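Local coordinates for protein creatinine amidohydrolase (Nostoc punctiforme PCC 73102, PDB 3NO4) that probably hydrolyses carbon-nitrogen bonds in linear amides as a metal-dependent member of the creatininase superfamily, with nickel bound at its metal site in this crystal, at residues Ile152-Ala155 with Gln156-Cys160; Ala138-Ser141 with Glu142-His146; Pro101-Leu104 with Ile105-Arg109; Ser170-Lys173 with Leu174-Leu178. All coordinates share one frame; numbering follows the deposited sequence.

Interaction 1. Residues Ile152-Ala155 with Gln156-Cys160; sequences IANA and QQVQC
Asn-154 and Val-158 meet where the chain turns from helix 132-150 into strand 159-164, and the evidence falls into backbone bonds, side-chain packing and water. Among the backbone bonds, the amide N of Gln-157 donates to O of Asn-154 at 2.9 Å, with an N-H...O angle of only 134°. The next bond, from N of Val-158 to O of Ala-155, spans 3.1 Å and is straighter at 161°, although the donor stands well above the carbonyl plane. Both link residues three apart, the spacing of a 3-10 turn; the type I beta turn Ile-152 to Ala-155 overlaps it through Asn-154 and Ala-155.

Packing is led by CG2 of Val-158, which sits 3.4 Å from OD1 of Asn-154 and 3.7 Å from its CG. The amide can lie beside this methyl because chi1 of Asn-154 is 71°, placing CG between the backbone N and the carbonyl carbon. Its ND2 bonds weakly to O of Phe-120, while Val-158 also packs on Val-112 and Ala-116 of helix 101-118, Leu-147 of helix 132-150 and Phe-123.

Two waters border the turn: one accepts from N of Gln-156 at 2.8 Å, and another lies 2.7 Å from O of Ala-155.

Short-range backbone bonds thus define the reversal, while one buried valine, touched by an amide that is itself weakly bonded elsewhere, ties it to both helices and strand 122-127.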
ATOM      1  N   ILE A 152      19.445   0.065  -9.617  1.00 24.98           N
ATOM      2  CA  ILE A 152      19.547  -0.974 -10.662  1.00 25.70           C
ATOM      3  C   ILE A 152      20.623  -0.481 -11.685  1.00 25.96           C
ATOM      4  O   ILE A 152      20.675   0.724 -11.985  1.00 24.55           O
ATOM      5  CB  ILE A 152      18.163  -1.240 -11.314  1.00 25.03           C
ATOM      6  CG1 ILE A 152      17.150  -1.737 -10.265  1.00 27.46           C
ATOM      7  CG2 ILE A 152      18.238  -2.234 -12.487  1.00 24.80           C
ATOM      8  CD1 ILE A 152      17.638  -2.903  -9.407  1.00 26.07           C
ATOM      9  N   ALA A 153      21.506  -1.391 -12.128  1.00 26.35           N
ATOM     10  CA  ALA A 153      22.719  -1.023 -12.909  1.00 27.57           C
ATOM     11  C   ALA A 153      22.401  -0.155 -14.128  1.00 27.27           C
ATOM     12  O   ALA A 153      23.068   0.850 -14.374  1.00 28.35           O
ATOM     13  CB  ALA A 153      23.541  -2.281 -13.348  1.00 27.21           C
ATOM     14  N   ASN A 154      21.336  -0.504 -14.828  1.00 26.61           N
ATOM     15  CA  ASN A 154      20.967   0.216 -16.047  1.00 26.90           C
ATOM     16  C   ASN A 154      19.872   1.256 -15.821  1.00 25.51           C
ATOM     17  O   ASN A 154      19.334   1.738 -16.800  1.00 25.11           O
ATOM     18  CB  ASN A 154      20.576  -0.786 -17.184  1.00 26.28           C
ATOM     19  CG  ASN A 154      19.239  -1.495 -16.958  1.00 26.15           C
ATOM     20  OD1 ASN A 154      18.626  -1.401 -15.880  1.00 28.90           O
ATOM     21  ND2 ASN A 154      18.791  -2.253 -17.973  1.00 24.32           N
ATOM     22  N   ALA A 155      19.572   1.614 -14.562  1.00 25.13           N
ATOM     23  CA  ALA A 155      18.386   2.415 -14.209  1.00 24.57           C
ATOM     24  C   ALA A 155      18.221   3.625 -15.113  1.00 24.69           C
ATOM     25  O   ALA A 155      17.168   3.827 -15.679  1.00 25.14           O
ATOM     26  CB  ALA A 155      18.420   2.860 -12.680  1.00 24.15           C
ATOM     27  N   GLN A 156      19.294   4.379 -15.294  1.00 26.00           N
ATOM     28  CA  GLN A 156      19.255   5.640 -16.085  1.00 27.39           C
ATOM     29  C   GLN A 156      18.892   5.449 -17.575  1.00 26.87           C
ATOM     30  O   GLN A 156      18.262   6.309 -18.185  1.00 27.59           O
ATOM     31  CB  GLN A 156      20.569   6.408 -15.903  1.00 28.03           C
ATOM     32  CG  GLN A 156      20.560   7.767 -16.527  1.00 30.74           C
ATOM     33  CD  GLN A 156      21.809   8.571 -16.251  1.00 33.86           C
ATOM     34  OE1 GLN A 156      22.436   8.475 -15.181  1.00 29.08           O
ATOM     35  NE2 GLN A 156      22.171   9.395 -17.228  1.00 35.05           N
ATOM     36  N   GLN A 157      19.245   4.296 -18.116  1.00 27.06           N
ATOM     37  CA  GLN A 157      18.948   3.921 -19.478  1.00 27.74           C
ATOM     38  C   GLN A 157      17.510   3.400 -19.687  1.00 25.93           C
ATOM     39  O   GLN A 157      17.090   3.336 -20.819  1.00 25.03           O
ATOM     40  CB  GLN A 157      19.953   2.862 -19.993  1.00 28.77           C
ATOM     41  CG  GLN A 157      21.337   3.453 -20.286  1.00 32.68           C
ATOM     42  CD  GLN A 157      22.036   3.965 -19.047  1.00 36.11           C
ATOM     43  OE1 GLN A 157      22.247   3.205 -18.092  1.00 39.95           O
ATOM     44  NE2 GLN A 157      22.364   5.275 -19.027  1.00 38.26           N
ATOM     45  N   VAL A 158      16.789   3.008 -18.630  1.00 23.91           N
ATOM     46  CA  VAL A 158      15.515   2.294 -18.798  1.00 22.38           C
ATOM     47  C   VAL A 158      14.457   3.298 -19.258  1.00 21.48           C
ATOM     48  O   VAL A 158      14.296   4.392 -18.654  1.00 19.14           O
ATOM     49  CB  VAL A 158      15.057   1.563 -17.524  1.00 22.02           C
ATOM     50  CG1 VAL A 158      13.589   1.036 -17.660  1.00 20.55           C
ATOM     51  CG2 VAL A 158      16.047   0.417 -17.186  1.00 19.74           C
ATOM     52  N   GLN A 159      13.784   2.918 -20.342  1.00 21.07           N
ATOM     53  CA  GLN A 159      12.774   3.763 -20.978  1.00 21.86           C
ATOM     54  C   GLN A 159      11.550   2.924 -21.243  1.00 21.80           C
ATOM     55  O   GLN A 159      11.684   1.783 -21.709  1.00 21.84           O
ATOM     56  CB  GLN A 159      13.285   4.301 -22.307  1.00 22.14           C
ATOM     57  CG  GLN A 159      14.466   5.212 -22.185  1.00 23.39           C
ATOM     58  CD  GLN A 159      15.046   5.641 -23.509  1.00 21.98           C
ATOM     59  OE1 GLN A 159      14.480   5.377 -24.580  1.00 23.09           O
ATOM     60  NE2 GLN A 159      16.184   6.326 -23.449  1.00 22.01           N
ATOM     61  N   CYS A 160      10.381   3.483 -20.933  1.00 20.73           N
ATOM     62  CA  CYS A 160       9.114   2.880 -21.283  1.00 20.92           C
ATOM     63  C   CYS A 160       8.333   3.826 -22.181  1.00 21.85           C
ATOM     64  O   CYS A 160       8.408   5.070 -22.017  1.00 21.55           O
ATOM     65  CB  CYS A 160       8.294   2.573 -20.033  1.00 20.60           C
ATOM     66  SG  CYS A 160       9.044   1.422 -18.852  1.00 23.34           S
TER
HETATM   67  O   HOH W   1      21.788   3.990 -14.106  0.60 16.98           O
HETATM   68  O   HOH W   2      14.604   4.699 -15.507  1.00 21.62           O

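Interaction 2. Residues Ala138-Ser141 with Glu142-His146; sequences AAFS and ETYAH
Thr-143 and Tyr-144 reach back to Ala-139 and Phe-140 through similar first torsions: chi1 of -63° puts OG1 of Thr-143 beside its own backbone N, and -54° does the same for CG of Tyr-144. Both lie in helix 132-150, the crossover helix of a beta-alpha-beta unit with strands 122-127 and 159-164. The threonine uses its torsion to bond back onto the preceding turn. O of Ala-139 receives OG1 of Thr-143 at 2.7 Å and N of Thr-143 at 2.8 Å, the two donors arriving from opposite faces of the carbonyl plane. A hydroxyl buried in the helix packing is thereby satisfied by the backbone.

Tyr-144 lays its ring over the carbonyl of Phe-140, whose O stands 3.2 Å above the ring plane and toward the rim. That same O takes the amide N of Tyr-144 at 2.8 Å, nearly straight along its C=O direction. The phenol OH is hydrogen-bonded to the amide N of Cys-160, near the start of the following strand. Glu-142, meanwhile, is hydrogen-bonded through OE2 to OG of Ser-102 of the second subunit. Where the tyrosine passes the preceding turn, CZ of Tyr-144 lies 4.0 Å from CB of Phe-140.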
ATOM      1  N   ALA A 138       1.565   6.823 -15.510  1.00 18.99           N
ATOM      2  CA  ALA A 138       1.830   6.923 -14.082  1.00 18.04           C
ATOM      3  C   ALA A 138       2.775   5.837 -13.594  1.00 17.55           C
ATOM      4  O   ALA A 138       3.715   6.112 -12.862  1.00 17.13           O
ATOM      5  CB  ALA A 138       0.529   6.885 -13.309  1.00 17.52           C
ATOM      6  N   ALA A 139       2.508   4.611 -14.005  1.00 17.60           N
ATOM      7  CA  ALA A 139       3.341   3.456 -13.691  1.00 17.84           C
ATOM      8  C   ALA A 139       4.777   3.614 -14.154  1.00 18.42           C
ATOM      9  O   ALA A 139       5.686   3.197 -13.454  1.00 18.80           O
ATOM     10  CB  ALA A 139       2.728   2.141 -14.288  1.00 16.76           C
ATOM     11  N   PHE A 140       4.975   4.176 -15.340  1.00 18.50           N
ATOM     12  CA  PHE A 140       6.335   4.445 -15.832  1.00 18.70           C
ATOM     13  C   PHE A 140       7.110   5.353 -14.926  1.00 18.51           C
ATOM     14  O   PHE A 140       8.248   5.024 -14.559  1.00 16.97           O
ATOM     15  CB  PHE A 140       6.339   5.037 -17.247  1.00 19.15           C
ATOM     16  CG  PHE A 140       5.696   4.168 -18.300  1.00 19.95           C
ATOM     17  CD1 PHE A 140       5.430   2.803 -18.112  1.00 16.81           C
ATOM     18  CD2 PHE A 140       5.366   4.743 -19.522  1.00 19.47           C
ATOM     19  CE1 PHE A 140       4.832   2.053 -19.107  1.00 19.38           C
ATOM     20  CE2 PHE A 140       4.779   3.992 -20.501  1.00 20.04           C
ATOM     21  CZ  PHE A 140       4.498   2.655 -20.293  1.00 19.98           C
ATOM     22  N   SER A 141       6.493   6.499 -14.577  1.00 18.96           N
ATOM     23  CA  SER A 141       7.079   7.443 -13.647  1.00 19.20           C
ATOM     24  C   SER A 141       7.414   6.789 -12.289  1.00 18.63           C
ATOM     25  O   SER A 141       8.517   6.932 -11.785  1.00 19.17           O
ATOM     26  CB  SER A 141       6.156   8.650 -13.442  1.00 20.00           C
ATOM     27  OG  SER A 141       6.076   9.389 -14.630  1.00 19.08           O
ATOM     28  N   GLU A 142       6.457   6.123 -11.698  1.00 18.54           N
ATOM     29  CA  GLU A 142       6.695   5.355 -10.449  1.00 19.11           C
ATOM     30  C   GLU A 142       7.893   4.350 -10.591  1.00 19.14           C
ATOM     31  O   GLU A 142       8.762   4.254  -9.701  1.00 19.11           O
ATOM     32  CB  GLU A 142       5.444   4.575 -10.085  1.00 18.35           C
ATOM     33  CG  GLU A 142       5.482   3.919  -8.669  1.00 19.99           C
ATOM     34  CD  GLU A 142       4.513   4.524  -7.648  1.00 21.51           C
ATOM     35  OE1 GLU A 142       3.788   5.500  -7.945  1.00 21.24           O
ATOM     36  OE2 GLU A 142       4.501   4.007  -6.507  1.00 20.56           O
ATOM     37  N   THR A 143       7.906   3.648 -11.726  1.00 16.78           N
ATOM     38  CA  THR A 143       8.950   2.670 -12.037  1.00 17.43           C
ATOM     39  C   THR A 143      10.340   3.324 -12.152  1.00 18.03           C
ATOM     40  O   THR A 143      11.276   2.839 -11.530  1.00 18.24           O
ATOM     41  CB  THR A 143       8.567   1.845 -13.252  1.00 17.14           C
ATOM     42  OG1 THR A 143       7.390   1.124 -12.910  1.00 17.35           O
ATOM     43  CG2 THR A 143       9.727   0.861 -13.696  1.00 19.11           C
ATOM     44  N   TYR A 144      10.464   4.449 -12.875  1.00 18.75           N
ATOM     45  CA  TYR A 144      11.770   5.104 -12.984  1.00 18.76           C
ATOM     46  C   TYR A 144      12.351   5.471 -11.604  1.00 19.03           C
ATOM     47  O   TYR A 144      13.509   5.189 -11.329  1.00 20.10           O
ATOM     48  CB  TYR A 144      11.738   6.369 -13.887  1.00 19.68           C
ATOM     49  CG  TYR A 144      11.184   6.173 -15.289  1.00 19.13           C
ATOM     50  CD1 TYR A 144      11.492   5.026 -16.046  1.00 23.03           C
ATOM     51  CD2 TYR A 144      10.370   7.157 -15.876  1.00 18.75           C
ATOM     52  CE1 TYR A 144      10.963   4.835 -17.338  1.00 22.40           C
ATOM     53  CE2 TYR A 144       9.838   6.996 -17.177  1.00 19.68           C
ATOM     54  CZ  TYR A 144      10.156   5.837 -17.907  1.00 22.06           C
ATOM     55  OH  TYR A 144       9.641   5.641 -19.157  1.00 21.57           O
ATOM     56  N   ALA A 145      11.525   6.037 -10.746  1.00 17.73           N
ATOM     57  CA  ALA A 145      11.939   6.416  -9.395  1.00 18.32           C
ATOM     58  C   ALA A 145      12.314   5.168  -8.571  1.00 18.34           C
ATOM     59  O   ALA A 145      13.317   5.177  -7.842  1.00 18.57           O
ATOM     60  CB  ALA A 145      10.806   7.255  -8.698  1.00 17.04           C
ATOM     61  N   HIS A 146      11.561   4.086  -8.755  1.00 18.34           N
ATOM     62  CA  HIS A 146      11.879   2.797  -8.066  1.00 17.87           C
ATOM     63  C   HIS A 146      13.225   2.227  -8.494  1.00 18.78           C
ATOM     64  O   HIS A 146      14.000   1.838  -7.630  1.00 18.88           O
ATOM     65  CB  HIS A 146      10.756   1.783  -8.271  1.00 17.60           C
ATOM     66  CG  HIS A 146      10.926   0.522  -7.480  1.00 19.75           C
ATOM     67  ND1 HIS A 146      10.932   0.510  -6.099  1.00 20.10           N
ATOM     68  CD2 HIS A 146      11.079  -0.768  -7.872  1.00 18.87           C
ATOM     69  CE1 HIS A 146      11.100  -0.736  -5.679  1.00 22.05           C
ATOM     70  NE2 HIS A 146      11.211  -1.528  -6.734  1.00 19.97           N
TER

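Interaction 3. Residues Pro101-Leu104 with Ile105-Arg109; sequences PSTL and IQVVR
Leu-104 and Val-108 form an apolar flank of the first turns of helix 101-118, and Ser-102 with Gln-106 form the more polar flank, bridged by a water. On the packed flank, CD1 of Leu-104 lies 4.2 Å from CG2 of Val-108 and 4.4 Å from CB of Val-107. An extended first torsion, chi1 -178°, sends CG of Leu-104 opposite its backbone N and carries CD1 alongside both valines. The backbone beneath is regular: N of Val-108 donates to O of Leu-104 at 2.9 Å with an angle of 172°, and N of Ile-105 meets O of Pro-101 at 2.9 Å. CG1 of Ile-105 also rests 3.3 Å from that proline O. Leu-104 also packs on Leu-99 and on Thr-135 of helix 132-150.

The other flank is looser. Its backbone bond, from N of Gln-106 to O of Ser-102, lengthens to 3.3 Å, and the carbonyl has a second donor: a water at 2.8 Å that also accepts from NE2 of Gln-106. The glutamine chain bends at chi2, -54°, bringing its amide back to this bridge. Its OE1 bonds to Arg-100 of the third subunit and lies over one face of the Arg-109 guanidinium. OG1 of Thr-103 is hydrogen-bonded to OD2 of Asp-110 of the third subunit.

Leu-104 thus faces its own chain, while Ile-105 meets Ile-105 of the second subunit and Val-107 meets Val-107 of the third, beside the polar links: these are the N-terminal turns of a helix at a subunit interface of the six-chain assembly.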
ATOM      1  N   PRO A 101      -6.065   1.188 -10.657  1.00 17.38           N
ATOM      2  CA  PRO A 101      -4.839   1.849 -11.080  1.00 17.63           C
ATOM      3  C   PRO A 101      -3.653   1.536 -10.173  1.00 18.15           C
ATOM      4  O   PRO A 101      -2.587   1.183 -10.690  1.00 17.58           O
ATOM      5  CB  PRO A 101      -5.206   3.340 -11.042  1.00 17.73           C
ATOM      6  CG  PRO A 101      -6.629   3.369 -11.290  1.00 16.03           C
ATOM      7  CD  PRO A 101      -7.216   2.088 -10.789  1.00 17.93           C
ATOM      8  N   SER A 102      -3.849   1.619  -8.848  1.00 17.71           N
ATOM      9  CA  SER A 102      -2.739   1.402  -7.913  1.00 18.84           C
ATOM     10  C   SER A 102      -2.173  -0.023  -8.067  1.00 18.32           C
ATOM     11  O   SER A 102      -0.957  -0.221  -7.993  1.00 19.10           O
ATOM     12  CB  SER A 102      -3.140   1.659  -6.455  1.00 18.24           C
ATOM     13  OG  SER A 102      -4.266   0.899  -6.077  1.00 22.05           O
ATOM     14  N   THR A 103      -3.054  -0.995  -8.283  1.00 18.19           N
ATOM     15  CA  THR A 103      -2.630  -2.391  -8.536  1.00 16.83           C
ATOM     16  C   THR A 103      -1.857  -2.511  -9.873  1.00 16.54           C
ATOM     17  O   THR A 103      -0.816  -3.148  -9.915  1.00 17.53           O
ATOM     18  CB  THR A 103      -3.796  -3.360  -8.582  1.00 16.36           C
ATOM     19  OG1 THR A 103      -4.613  -3.183  -7.420  1.00 16.71           O
ATOM     20  CG2 THR A 103      -3.284  -4.829  -8.726  1.00 14.53           C
ATOM     21  N   LEU A 104      -2.356  -1.898 -10.930  1.00 16.13           N
ATOM     22  CA  LEU A 104      -1.656  -1.943 -12.233  1.00 15.84           C
ATOM     23  C   LEU A 104      -0.267  -1.275 -12.181  1.00 15.72           C
ATOM     24  O   LEU A 104       0.688  -1.725 -12.849  1.00 16.59           O
ATOM     25  CB  LEU A 104      -2.495  -1.366 -13.365  1.00 15.48           C
ATOM     26  CG  LEU A 104      -1.893  -1.410 -14.773  1.00 15.47           C
ATOM     27  CD1 LEU A 104      -1.557  -2.882 -15.127  1.00 11.73           C
ATOM     28  CD2 LEU A 104      -2.821  -0.802 -15.826  1.00 15.93           C
ATOM     29  N   ILE A 105      -0.153  -0.187 -11.435  1.00 16.61           N
ATOM     30  CA  ILE A 105       1.149   0.487 -11.270  1.00 16.79           C
ATOM     31  C   ILE A 105       2.164  -0.529 -10.622  1.00 17.29           C
ATOM     32  O   ILE A 105       3.303  -0.634 -11.049  1.00 16.83           O
ATOM     33  CB  ILE A 105       0.988   1.762 -10.417  1.00 17.28           C
ATOM     34  CG1 ILE A 105       0.257   2.851 -11.191  1.00 16.99           C
ATOM     35  CG2 ILE A 105       2.339   2.258  -9.808  1.00 14.67           C
ATOM     36  CD1 ILE A 105      -0.079   4.030 -10.293  1.00 17.34           C
ATOM     37  N   GLN A 106       1.728  -1.255  -9.607  1.00 17.82           N
ATOM     38  CA  GLN A 106       2.611  -2.261  -8.962  1.00 18.63           C
ATOM     39  C   GLN A 106       2.962  -3.454  -9.859  1.00 18.35           C
ATOM     40  O   GLN A 106       4.099  -3.918  -9.836  1.00 19.11           O
ATOM     41  CB  GLN A 106       2.066  -2.675  -7.613  1.00 19.00           C
ATOM     42  CG  GLN A 106       1.992  -1.467  -6.598  1.00 21.53           C
ATOM     43  CD  GLN A 106       3.348  -0.633  -6.368  1.00 27.26           C
ATOM     44  OE1 GLN A 106       4.441  -1.240  -6.118  1.00 28.53           O
ATOM     45  NE2 GLN A 106       3.254   0.760  -6.392  1.00 25.78           N
ATOM     46  N   VAL A 107       2.014  -3.890 -10.673  1.00 18.38           N
ATOM     47  CA  VAL A 107       2.247  -4.901 -11.661  1.00 18.15           C
ATOM     48  C   VAL A 107       3.320  -4.441 -12.649  1.00 18.53           C
ATOM     49  O   VAL A 107       4.301  -5.162 -12.836  1.00 16.31           O
ATOM     50  CB  VAL A 107       0.935  -5.349 -12.388  1.00 18.41           C
ATOM     51  CG1 VAL A 107       1.224  -6.190 -13.655  1.00 16.60           C
ATOM     52  CG2 VAL A 107       0.019  -6.093 -11.387  1.00 16.99           C
ATOM     53  N   VAL A 108       3.152  -3.240 -13.240  1.00 18.36           N
ATOM     54  CA  VAL A 108       4.130  -2.705 -14.197  1.00 17.55           C
ATOM     55  C   VAL A 108       5.520  -2.527 -13.532  1.00 18.22           C
ATOM     56  O   VAL A 108       6.562  -2.887 -14.100  1.00 18.60           O
ATOM     57  CB  VAL A 108       3.666  -1.376 -14.843  1.00 16.84           C
ATOM     58  CG1 VAL A 108       4.810  -0.724 -15.644  1.00 15.05           C
ATOM     59  CG2 VAL A 108       2.428  -1.642 -15.739  1.00 15.42           C
ATOM     60  N   ARG A 109       5.506  -2.040 -12.304  1.00 17.98           N
ATOM     61  CA  ARG A 109       6.742  -1.868 -11.529  1.00 18.60           C
ATOM     62  C   ARG A 109       7.475  -3.194 -11.364  1.00 17.79           C
ATOM     63  O   ARG A 109       8.670  -3.252 -11.627  1.00 18.69           O
ATOM     64  CB  ARG A 109       6.440  -1.274 -10.158  1.00 19.50           C
ATOM     65  CG  ARG A 109       7.672  -0.658  -9.495  1.00 22.88           C
ATOM     66  CD  ARG A 109       7.389  -0.329  -8.072  1.00 27.38           C
ATOM     67  NE  ARG A 109       7.755  -1.438  -7.215  1.00 29.60           N
ATOM     68  CZ  ARG A 109       7.886  -1.379  -5.878  1.00 32.87           C
ATOM     69  NH1 ARG A 109       7.648  -0.241  -5.196  1.00 32.37           N
ATOM     70  NH2 ARG A 109       8.301  -2.476  -5.206  1.00 32.17           N
TER
HETATM   71  O   HOH W   3       0.566   1.640  -6.578  1.00 16.90           O

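Interaction 4. Residues Ser170-Lys173 with Leu174-Leu178; sequences SVYK and LAKEL
Lys-173 and Glu-177, an i to i+4 pair on the exposed side of helix 169-179, approach each other at a slant. The lysine can be traced outward. Its CB lies 3.3 Å from N of Leu-174, the next residue. With CG turned away from its own backbone N (chi1 -167°), that atom stays 4.1 Å from the amide N of Leu-174. A bend at chi3, 145°, brings the end of the chain toward the glutamate, where CE comes 3.1 Å from OE2 of Glu-177. The terminal NZ stands farther off, 3.9 Å from OE2, making a long salt bridge. Below this pair, N of Glu-177 donates to O of Lys-173 at 3.1 Å, the last of four successive i to i+4 bonds that begin at O of Ser-170, and CG of the glutamate touches O of Lys-173 at 3.3 Å.

Tyr-172 and Lys-176 run side by side, with OH of the tyrosine 3.7 Å from NZ of the lysine. Toward helix 242-265, Leu-174 packs on Gln-247 and Leu-251, and Ser-170 OG bonds to Glu-255.

The carboxylate meets a methylene more closely than the ammonium, which implies a loose electrostatic attraction at the surface; the run of backbone bonds holds the turn itself.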
ATOM      1  N   SER A 170      -2.577   6.080 -39.677  1.00 35.46           N
ATOM      2  CA  SER A 170      -3.095   5.224 -40.763  1.00 36.14           C
ATOM      3  C   SER A 170      -4.416   4.537 -40.361  1.00 35.46           C
ATOM      4  O   SER A 170      -5.329   4.454 -41.197  1.00 36.22           O
ATOM      5  CB  SER A 170      -2.065   4.201 -41.264  1.00 36.44           C
ATOM      6  OG  SER A 170      -1.692   3.279 -40.248  1.00 34.74           O
ATOM      7  N   VAL A 171      -4.517   4.113 -39.092  1.00 33.48           N
ATOM      8  CA  VAL A 171      -5.711   3.472 -38.551  1.00 32.56           C
ATOM      9  C   VAL A 171      -6.897   4.436 -38.444  1.00 34.21           C
ATOM     10  O   VAL A 171      -8.000   4.120 -38.940  1.00 35.90           O
ATOM     11  CB  VAL A 171      -5.398   2.742 -37.196  1.00 31.27           C
ATOM     12  CG1 VAL A 171      -6.662   2.259 -36.481  1.00 29.79           C
ATOM     13  CG2 VAL A 171      -4.458   1.573 -37.453  1.00 27.04           C
ATOM     14  N   TYR A 172      -6.677   5.617 -37.870  1.00 34.66           N
ATOM     15  CA  TYR A 172      -7.744   6.625 -37.745  1.00 35.94           C
ATOM     16  C   TYR A 172      -8.230   7.059 -39.137  1.00 36.60           C
ATOM     17  O   TYR A 172      -9.439   7.246 -39.359  1.00 35.45           O
ATOM     18  CB  TYR A 172      -7.305   7.837 -36.869  1.00 37.03           C
ATOM     19  CG  TYR A 172      -8.111   9.123 -37.063  1.00 42.07           C
ATOM     20  CD1 TYR A 172      -9.163   9.479 -36.191  1.00 46.55           C
ATOM     21  CD2 TYR A 172      -7.822   9.994 -38.140  1.00 49.56           C
ATOM     22  CE1 TYR A 172      -9.923  10.690 -36.394  1.00 48.01           C
ATOM     23  CE2 TYR A 172      -8.567  11.189 -38.360  1.00 52.79           C
ATOM     24  CZ  TYR A 172      -9.608  11.536 -37.483  1.00 52.29           C
ATOM     25  OH  TYR A 172     -10.299  12.720 -37.748  1.00 55.97           O
ATOM     26  N   LYS A 173      -7.294   7.191 -40.069  1.00 36.79           N
ATOM     27  CA  LYS A 173      -7.637   7.636 -41.399  1.00 38.70           C
ATOM     28  C   LYS A 173      -8.505   6.566 -42.105  1.00 37.32           C
ATOM     29  O   LYS A 173      -9.515   6.923 -42.670  1.00 38.37           O
ATOM     30  CB  LYS A 173      -6.392   8.017 -42.189  1.00 39.78           C
ATOM     31  CG  LYS A 173      -6.698   8.770 -43.461  1.00 44.47           C
ATOM     32  CD  LYS A 173      -5.542   8.718 -44.462  1.00 48.68           C
ATOM     33  CE  LYS A 173      -6.096   8.676 -45.886  1.00 52.98           C
ATOM     34  NZ  LYS A 173      -5.100   8.928 -46.917  1.00 55.91           N
ATOM     35  N   LEU A 174      -8.160   5.281 -42.009  1.00 35.68           N
ATOM     36  CA  LEU A 174      -9.012   4.218 -42.579  1.00 35.10           C
ATOM     37  C   LEU A 174     -10.395   4.128 -41.897  1.00 34.74           C
ATOM     38  O   LEU A 174     -11.390   3.975 -42.569  1.00 34.96           O
ATOM     39  CB  LEU A 174      -8.317   2.860 -42.569  1.00 33.46           C
ATOM     40  CG  LEU A 174      -9.052   1.713 -43.305  1.00 34.95           C
ATOM     41  CD1 LEU A 174      -9.185   1.932 -44.817  1.00 34.58           C
ATOM     42  CD2 LEU A 174      -8.381   0.359 -42.982  1.00 33.19           C
ATOM     43  N   ALA A 175     -10.438   4.204 -40.566  1.00 34.57           N
ATOM     44  CA  ALA A 175     -11.705   4.160 -39.827  1.00 34.97           C
ATOM     45  C   ALA A 175     -12.667   5.278 -40.217  1.00 36.49           C
ATOM     46  O   ALA A 175     -13.872   5.055 -40.329  1.00 35.77           O
ATOM     47  CB  ALA A 175     -11.450   4.188 -38.313  1.00 33.57           C
ATOM     48  N   LYS A 176     -12.121   6.474 -40.426  1.00 38.24           N
ATOM     49  CA  LYS A 176     -12.897   7.613 -40.920  1.00 40.74           C
ATOM     50  C   LYS A 176     -13.465   7.337 -42.325  1.00 41.61           C
ATOM     51  O   LYS A 176     -14.658   7.545 -42.569  1.00 41.47           O
ATOM     52  CB  LYS A 176     -12.064   8.910 -40.866  1.00 41.81           C
ATOM     53  CG  LYS A 176     -12.740  10.147 -41.478  1.00 46.97           C
ATOM     54  CD  LYS A 176     -12.152  11.471 -40.930  1.00 52.36           C
ATOM     55  CE  LYS A 176     -13.132  12.677 -41.087  1.00 55.81           C
ATOM     56  NZ  LYS A 176     -13.364  13.331 -39.730  1.00 56.63           N
ATOM     57  N   GLU A 177     -12.611   6.838 -43.216  1.00 41.92           N
ATOM     58  CA  GLU A 177     -12.990   6.538 -44.583  1.00 43.12           C
ATOM     59  C   GLU A 177     -14.056   5.444 -44.676  1.00 42.06           C
ATOM     60  O   GLU A 177     -14.981   5.566 -45.457  1.00 42.19           O
ATOM     61  CB  GLU A 177     -11.755   6.161 -45.423  1.00 44.50           C
ATOM     62  CG  GLU A 177     -10.809   7.370 -45.643  1.00 48.64           C
ATOM     63  CD  GLU A 177      -9.452   7.035 -46.293  1.00 52.84           C
ATOM     64  OE1 GLU A 177      -8.935   5.898 -46.148  1.00 55.19           O
ATOM     65  OE2 GLU A 177      -8.898   7.950 -46.946  1.00 56.94           O
ATOM     66  N   LEU A 178     -13.929   4.393 -43.864  1.00 39.72           N
ATOM     67  CA  LEU A 178     -14.885   3.281 -43.866  1.00 38.28           C
ATOM     68  C   LEU A 178     -16.149   3.570 -43.063  1.00 38.10           C
ATOM     69  O   LEU A 178     -17.219   3.245 -43.511  1.00 38.09           O
ATOM     70  CB  LEU A 178     -14.226   1.994 -43.352  1.00 36.96           C
ATOM     71  CG  LEU A 178     -13.069   1.432 -44.190  1.00 35.14           C
ATOM     72  CD1 LEU A 178     -12.546   0.177 -43.460  1.00 32.03           C
ATOM     73  CD2 LEU A 178     -13.494   1.148 -45.685  1.00 33.14           C
TER

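How the interactions relate
Along the chain the order is interaction 3, interaction 2, interaction 1, then interaction 4, all within the creatinine amidohydrolase region. The first three adjoin: interactions 2 and 3, with centres 10 Å apart, bring helices 101-118 and 132-150 together, with CB of Ala-139 3.7 Å from CB of Val-108. Interaction 1, its centre 11 Å from that of interaction 2, follows the second helix into strand 159-164, an outermost strand of the parallel sheet within this chain. All three touch the second subunit. Interaction 4 stands apart, its centre 33 to 37 Å from the other three, and no other chain touches it. Interactions 1 to 3 therefore link the sheet flank to the assembly, whereas interaction 4 lies on a helix packed against helix 242-265 of its own chain.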